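Local coordinates for CBS domain-containing protein (Listeria monocytogenes, PDB 6XNU) that binds the second messenger c-di-AMP and takes part in controlling (p)ppGpp and c-di-AMP homeostasis, as a protein built from paired CBS motifs, at residues A49-V52 against L53-G57; T143-V146 against V147-V151; N152-I155 against H156-E160. All coordinates share one frame; numbering follows the deposited sequence.

Overall arrangement
All three contacts are local, each made within or at the end of a helix by residues three to five apart. Contact 1 lies on helix 46-56, the helix of a beta-alpha-beta unit between strands 40-41 and 60-64; contacts 2 and 3 follow each other on helix 145-161, which leaves strand 138-143 and runs away from the body of the chain. The centres of contacts 1 and 2 are about 25 Å apart, and their nearest atoms about 10 Å. From contact 2 to contact 3 the centres are about 14 Å apart. The centre of contact 3 lies about 30 Å from the centre of the chain, against 13 Å and 16 Å for contacts 1 and 2. Every contact touches the second subunit.

Contact 1 of 3, residues A49-V52 against L53-G57; sequences ALLV and LTKCG
Thr54 folds its hydroxyl back onto the carbonyl of Leu50 in helix 46-56, the connecting helix of a beta-alpha-beta unit whose strands are 40-41 and 60-64. With OG1 beside its own backbone N (chi1 -61°), Thr54 donates through OG1 to Leu50 O at 2.7 Å, while Thr54 N donates to the same oxygen at 2.9 Å; the two donors arrive from opposite faces of the carbonyl plane. The buried side of the helix is formed by Ala49, Leu50 and Leu53. Here Leu53 lays CB, CG and CD1 against Ala49 O, CG at 3.5 Å from that oxygen, next to the nearly straight bond from Leu53 N to Ala49 O (170° at the hydrogen). Ile79 of helix 76-82 packs on all three residues, and Ile61 of strand 60-64 on Leu53. The solvent side is looser: Leu51 CD1 comes only to 4.4 Å from Lys55 CG, and the lysine chain bends away beyond it, although Leu84 of the second subunit packs on both residues. Toward the end of the helix, before Gly57 turns to positive phi, the bond from Cys56 N to Val52 O is weak, and Cys56 SG sits 3.4 Å from Val52 O.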
loop_
_atom_site.group_PDB
_atom_site.type_symbol
_atom_site.label_atom_id
_atom_site.label_comp_id
_atom_site.label_asym_id
_atom_site.label_seq_id
_atom_site.Cartn_x
_atom_site.Cartn_y
_atom_site.Cartn_z
ATOM N N ALA A 49 -0.721 -6.253 16.124
ATOM C CA ALA A 49 -0.507 -6.168 14.679
ATOM C C ALA A 49 -0.708 -4.748 14.164
ATOM O O ALA A 49 0.028 -4.286 13.282
ATOM C CB ALA A 49 -1.441 -7.136 13.953
ATOM N N LEU A 50 -1.712 -4.041 14.694
ATOM C CA LEU A 50 -1.957 -2.673 14.253
ATOM C C LEU A 50 -0.770 -1.776 14.581
ATOM O O LEU A 50 -0.393 -0.902 13.786
ATOM C CB LEU A 50 -3.238 -2.149 14.910
ATOM C CG LEU A 50 -4.244 -1.357 14.084
ATOM C CD1 LEU A 50 -4.532 -1.988 12.718
ATOM C CD2 LEU A 50 -5.530 -1.215 14.902
ATOM N N LEU A 51 -0.166 -1.986 15.749
ATOM C CA LEU A 51 1.015 -1.221 16.126
ATOM C C LEU A 51 2.167 -1.491 15.169
ATOM O O LEU A 51 2.799 -0.558 14.664
ATOM C CB LEU A 51 1.408 -1.559 17.560
ATOM C CG LEU A 51 2.727 -1.015 18.102
ATOM C CD1 LEU A 51 2.656 0.497 18.233
ATOM C CD2 LEU A 51 3.026 -1.667 19.447
ATOM N N VAL A 52 2.444 -2.770 14.894
ATOM C CA VAL A 52 3.532 -3.106 13.978
ATOM C C VAL A 52 3.281 -2.494 12.607
ATOM O O VAL A 52 4.172 -1.884 12.001
ATOM C CB VAL A 52 3.712 -4.633 13.885
ATOM C CG1 VAL A 52 4.735 -4.960 12.797
ATOM C CG2 VAL A 52 4.134 -5.201 15.220
ATOM N N LEU A 53 2.064 -2.656 12.087
ATOM C CA LEU A 53 1.737 -2.097 10.778
ATOM C C LEU A 53 1.930 -0.589 10.751
ATOM O O LEU A 53 2.427 -0.037 9.769
ATOM C CB LEU A 53 0.295 -2.431 10.410
ATOM C CG LEU A 53 0.070 -3.815 9.807
ATOM C CD1 LEU A 53 -1.384 -4.185 10.031
ATOM C CD2 LEU A 53 0.423 -3.841 8.320
ATOM N N THR A 54 1.531 0.092 11.820
ATOM C CA THR A 54 1.585 1.550 11.816
ATOM C C THR A 54 3.020 2.062 11.784
ATOM O O THR A 54 3.313 3.054 11.111
ATOM C CB THR A 54 0.842 2.087 13.030
ATOM O OG1 THR A 54 -0.527 1.666 12.957
ATOM C CG2 THR A 54 0.899 3.617 13.067
ATOM N N LYS A 55 3.933 1.388 12.486
ATOM C CA LYS A 55 5.307 1.867 12.604
ATOM C C LYS A 55 6.219 1.413 11.471
ATOM O O LYS A 55 7.246 2.059 11.232
ATOM C CB LYS A 55 5.915 1.409 13.936
ATOM C CG LYS A 55 5.334 2.092 15.166
ATOM C CD LYS A 55 5.440 3.604 15.050
ATOM C CE LYS A 55 5.720 4.243 16.402
ATOM N NZ LYS A 55 5.888 5.716 16.269
ATOM N N CYS A 56 5.875 0.337 10.760
ATOM C CA CYS A 56 6.838 -0.359 9.913
ATOM C C CYS A 56 6.983 0.206 8.502
ATOM O O CYS A 56 7.984 -0.094 7.835
ATOM C CB CYS A 56 6.461 -1.838 9.817
ATOM S SG CYS A 56 5.059 -2.175 8.747
ATOM N N GLY A 57 6.028 0.995 8.015
ATOM C CA GLY A 57 6.124 1.535 6.674
ATOM C C GLY A 57 5.618 0.641 5.558
ATOM O O GLY A 57 5.694 1.036 4.386
#

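Contact 2 of 3, residues T143-V146 against V147-V151; sequences TRRV and VLKQV
The first turns of helix 145-161, which follows strand 138-143 in a CBS domain, bring the Lys149 chain over the Arg145 guanidinium and Gln150 back against the carbonyl of Val146. Thr143 caps this start, its OG1 accepting from Arg145 N at 3.2 Å. Within the turns Arg144 O accepts from Leu148 N and, weakly, from Val147 N. The Arg145 chain is extended from CG to NE, and Lys149 CD lies over one face of its guanidinium, offset toward the rim and 3.8 Å from Arg145 NH1. A bend at chi3 (68°) turns the end of the lysine, leaving Lys149 NZ 4.5 Å from Arg145 NH1. A water at the guanidinium edge, in its plane, accepts from Arg145 NH1 at 2.9 Å and weakly from Lys149 NZ. On another side of the helix Gln150 CG rests 3.3 Å from Val146 O, and Gln150 NE2 bonds Glu26; Val146 CG1 meets Val147 CG2 at 4.1 Å. Arg145 NE also makes a salt bridge to Asp125 of the second subunit. That carboxylate and the shared water probably offset the closeness of the two cations.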
loop_
_atom_site.group_PDB
_atom_site.type_symbol
_atom_site.label_atom_id
_atom_site.label_comp_id
_atom_site.label_asym_id
_atom_site.label_seq_id
_atom_site.Cartn_x
_atom_site.Cartn_y
_atom_site.Cartn_z
ATOM N N THR A 143 9.442 -6.417 -4.850
ATOM C CA THR A 143 8.384 -5.447 -5.096
ATOM C C THR A 143 8.408 -4.980 -6.548
ATOM O O THR A 143 9.302 -5.311 -7.331
ATOM C CB THR A 143 8.474 -4.230 -4.150
ATOM O OG1 THR A 143 9.413 -3.260 -4.648
ATOM C CG2 THR A 143 8.880 -4.665 -2.731
ATOM N N ARG A 144 7.390 -4.191 -6.892
ATOM C CA ARG A 144 7.273 -3.668 -8.251
ATOM C C ARG A 144 8.366 -2.669 -8.589
ATOM O O ARG A 144 8.626 -2.427 -9.782
ATOM C CB ARG A 144 5.924 -2.987 -8.420
ATOM C CG ARG A 144 4.773 -3.917 -8.649
ATOM C CD ARG A 144 3.500 -3.104 -8.670
ATOM N NE ARG A 144 2.322 -3.918 -8.948
ATOM C CZ ARG A 144 1.089 -3.552 -8.626
ATOM N NH1 ARG A 144 0.895 -2.391 -8.017
ATOM N NH2 ARG A 144 0.057 -4.330 -8.922
ATOM N N ARG A 145 9.016 -2.081 -7.581
ATOM C CA ARG A 145 9.939 -0.980 -7.844
ATOM C C ARG A 145 11.079 -1.399 -8.767
ATOM O O ARG A 145 11.500 -0.614 -9.624
ATOM C CB ARG A 145 10.495 -0.431 -6.532
ATOM C CG ARG A 145 11.517 0.675 -6.729
ATOM C CD ARG A 145 11.721 1.426 -5.432
ATOM N NE ARG A 145 12.601 2.580 -5.589
ATOM C CZ ARG A 145 13.922 2.521 -5.507
ATOM N NH1 ARG A 145 14.522 1.360 -5.272
ATOM N NH2 ARG A 145 14.643 3.624 -5.663
ATOM N N VAL A 146 11.599 -2.626 -8.612
ATOM C CA VAL A 146 12.725 -3.042 -9.449
ATOM C C VAL A 146 12.322 -3.030 -10.921
ATOM O O VAL A 146 13.120 -2.663 -11.790
ATOM C CB VAL A 146 13.259 -4.427 -9.014
ATOM C CG1 VAL A 146 12.190 -5.506 -9.141
ATOM C CG2 VAL A 146 14.483 -4.800 -9.841
ATOM N N VAL A 147 11.076 -3.401 -11.223
ATOM C CA VAL A 147 10.641 -3.417 -12.620
ATOM C C VAL A 147 10.495 -1.992 -13.138
ATOM O O VAL A 147 10.877 -1.685 -14.276
ATOM C CB VAL A 147 9.330 -4.209 -12.770
ATOM C CG1 VAL A 147 8.853 -4.177 -14.228
ATOM C CG2 VAL A 147 9.522 -5.672 -12.281
ATOM N N LEU A 148 9.967 -1.090 -12.305
ATOM C CA LEU A 148 9.887 0.311 -12.715
ATOM C C LEU A 148 11.276 0.892 -12.955
ATOM O O LEU A 148 11.469 1.687 -13.880
ATOM C CB LEU A 148 9.137 1.133 -11.663
ATOM C CG LEU A 148 7.646 1.332 -11.927
ATOM C CD1 LEU A 148 7.405 2.255 -13.142
ATOM C CD2 LEU A 148 6.951 0.006 -12.128
ATOM N N LYS A 149 12.257 0.511 -12.129
ATOM C CA LYS A 149 13.628 0.961 -12.359
ATOM C C LYS A 149 14.127 0.477 -13.708
ATOM O O LYS A 149 14.782 1.225 -14.446
ATOM C CB LYS A 149 14.552 0.448 -11.254
ATOM C CG LYS A 149 14.490 1.262 -9.976
ATOM C CD LYS A 149 15.374 0.653 -8.890
ATOM C CE LYS A 149 16.857 0.758 -9.222
ATOM N NZ LYS A 149 17.696 0.026 -8.211
ATOM N N GLN A 150 13.812 -0.771 -14.051
ATOM C CA GLN A 150 14.247 -1.306 -15.337
ATOM C C GLN A 150 13.556 -0.595 -16.498
ATOM O O GLN A 150 14.189 -0.328 -17.531
ATOM C CB GLN A 150 13.984 -2.808 -15.373
ATOM C CG GLN A 150 14.893 -3.568 -14.423
ATOM C CD GLN A 150 14.520 -5.039 -14.316
ATOM O OE1 GLN A 150 13.378 -5.424 -14.590
ATOM N NE2 GLN A 150 15.483 -5.871 -13.910
ATOM N N VAL A 151 12.261 -0.302 -16.358
ATOM C CA VAL A 151 11.543 0.398 -17.425
ATOM C C VAL A 151 12.097 1.807 -17.602
ATOM O O VAL A 151 12.319 2.276 -18.732
ATOM C CB VAL A 151 10.036 0.412 -17.114
ATOM C CG1 VAL A 151 9.303 1.349 -18.064
ATOM C CG2 VAL A 151 9.469 -0.990 -17.227
HETATM O O HOH W 1 17.331 0.711 -4.970
#

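Contact 3 of 3, residues N152-I155 against H156-E160; sequences NRYI and HLQVE
Asn152 meets His156 one turn further along the helix in two ways. Its side-chain amide crosses the imidazole obliquely, the two planes 76° apart, with OD1 and ND2 of Asn152 each 3.4 Å from His156 CE1. The backbone O of Asn152 lies over one face of the ring, 3.4 Å from His156 CG, and also accepts from His156 N. The anti placement of Asn152 CG relative to its backbone N (chi1 -171°) carries the amide forward to the ring, whose NE2 is bonded to Glu117 of the second subunit. Arg153 follows, running side by side with Leu157 and in the same direction: its CG is 4.1 Å from Leu157 CD1, while Arg153 NH2 makes a salt bridge with Glu26. These residues belong to the outer part of helix 145-161, the long helix that closes the chain and runs out from the rest of it, so the contact is largely on the surface. Tyr154 is stacked by Gln158, whose amide lies 13° from the ring plane, and Gln158 CG makes a CH-pi contact over the face, 4.2 Å from the centroid of the Tyr154 ring. Gln158 NE2 lies 3.7 Å from Tyr154 CE1. Ile155, packed on Val120 of the second subunit, gives its carbonyl O to Val159 N at 3.1 Å, and Val159 CG2 approaches that oxygen to 3.5 Å.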
loop_
_atom_site.group_PDB
_atom_site.type_symbol
_atom_site.label_atom_id
_atom_site.label_comp_id
_atom_site.label_asym_id
_atom_site.label_seq_id
_atom_site.Cartn_x
_atom_site.Cartn_y
_atom_site.Cartn_z
ATOM N N ASN A 152 12.320 2.499 -16.487
ATOM C CA ASN A 152 12.965 3.810 -16.473
ATOM C C ASN A 152 14.302 3.772 -17.213
ATOM O O ASN A 152 14.563 4.600 -18.094
ATOM C CB ASN A 152 13.127 4.222 -15.000
ATOM C CG ASN A 152 13.571 5.642 -14.806
ATOM O OD1 ASN A 152 12.859 6.598 -15.147
ATOM N ND2 ASN A 152 14.756 5.799 -14.212
ATOM N N ARG A 153 15.146 2.783 -16.900
ATOM C CA ARG A 153 16.433 2.658 -17.583
ATOM C C ARG A 153 16.238 2.437 -19.076
ATOM O O ARG A 153 16.972 3.001 -19.904
ATOM C CB ARG A 153 17.235 1.500 -16.977
ATOM C CG ARG A 153 18.614 1.326 -17.576
ATOM C CD ARG A 153 19.428 0.261 -16.830
ATOM N NE ARG A 153 18.860 -1.080 -16.963
ATOM C CZ ARG A 153 18.327 -1.782 -15.959
ATOM N NH1 ARG A 153 18.276 -1.278 -14.729
ATOM N NH2 ARG A 153 17.840 -2.997 -16.187
ATOM N N TYR A 154 15.258 1.617 -19.442
ATOM C CA TYR A 154 15.042 1.327 -20.855
ATOM C C TYR A 154 14.600 2.574 -21.615
ATOM O O TYR A 154 15.082 2.832 -22.727
ATOM C CB TYR A 154 14.012 0.210 -21.011
ATOM C CG TYR A 154 13.757 -0.174 -22.459
ATOM C CD1 TYR A 154 14.689 -0.916 -23.169
ATOM C CD2 TYR A 154 12.577 0.183 -23.096
ATOM C CE1 TYR A 154 14.467 -1.270 -24.489
ATOM C CE2 TYR A 154 12.343 -0.168 -24.424
ATOM C CZ TYR A 154 13.288 -0.899 -25.108
ATOM O OH TYR A 154 13.062 -1.255 -26.426
ATOM N N ILE A 155 13.686 3.354 -21.031
ATOM C CA ILE A 155 13.236 4.597 -21.661
ATOM C C ILE A 155 14.414 5.532 -21.891
ATOM O O ILE A 155 14.507 6.193 -22.938
ATOM C CB ILE A 155 12.140 5.251 -20.796
ATOM C CG1 ILE A 155 10.811 4.526 -21.003
ATOM C CG2 ILE A 155 12.010 6.752 -21.095
ATOM C CD1 ILE A 155 9.777 4.849 -19.946
ATOM N N HIS A 156 15.329 5.614 -20.925
ATOM C CA HIS A 156 16.473 6.513 -21.056
ATOM C C HIS A 156 17.470 5.998 -22.089
ATOM O O HIS A 156 18.093 6.789 -22.808
ATOM C CB HIS A 156 17.144 6.708 -19.697
ATOM C CG HIS A 156 16.278 7.439 -18.712
ATOM N ND1 HIS A 156 16.354 7.242 -17.349
ATOM C CD2 HIS A 156 15.314 8.368 -18.909
ATOM C CE1 HIS A 156 15.466 8.020 -16.749
ATOM N NE2 HIS A 156 14.826 8.718 -17.672
ATOM N N LEU A 157 17.628 4.681 -22.180
ATOM C CA LEU A 157 18.483 4.125 -23.226
ATOM C C LEU A 157 17.928 4.439 -24.607
ATOM O O LEU A 157 18.694 4.699 -25.548
ATOM C CB LEU A 157 18.626 2.620 -23.027
ATOM C CG LEU A 157 19.430 2.233 -21.781
ATOM C CD1 LEU A 157 19.404 0.729 -21.580
ATOM C CD2 LEU A 157 20.864 2.749 -21.863
ATOM N N GLN A 158 16.596 4.415 -24.752
ATOM C CA GLN A 158 15.993 4.766 -26.039
ATOM C C GLN A 158 16.279 6.217 -26.403
ATOM O O GLN A 158 16.555 6.530 -27.568
ATOM C CB GLN A 158 14.485 4.523 -26.017
ATOM C CG GLN A 158 14.097 3.063 -25.878
ATOM C CD GLN A 158 14.654 2.215 -26.998
ATOM O OE1 GLN A 158 14.155 2.253 -28.115
ATOM N NE2 GLN A 158 15.695 1.444 -26.704
ATOM N N VAL A 159 16.204 7.116 -25.420
ATOM C CA VAL A 159 16.596 8.503 -25.653
ATOM C C VAL A 159 18.048 8.567 -26.115
ATOM O O VAL A 159 18.370 9.247 -27.095
ATOM C CB VAL A 159 16.350 9.339 -24.383
ATOM C CG1 VAL A 159 16.989 10.709 -24.494
ATOM C CG2 VAL A 159 14.847 9.446 -24.114
ATOM N N GLU A 160 18.939 7.823 -25.443
ATOM C CA GLU A 160 20.353 7.822 -25.829
ATOM C C GLU A 160 20.550 7.306 -27.249
ATOM O O GLU A 160 21.337 7.869 -28.024
ATOM C CB GLU A 160 21.170 6.974 -24.846
ATOM C CG GLU A 160 22.620 6.741 -25.268
ATOM C CD GLU A 160 23.371 5.814 -24.320
ATOM O OE1 GLU A 160 22.731 5.217 -23.429
ATOM O OE2 GLU A 160 24.604 5.677 -24.472
#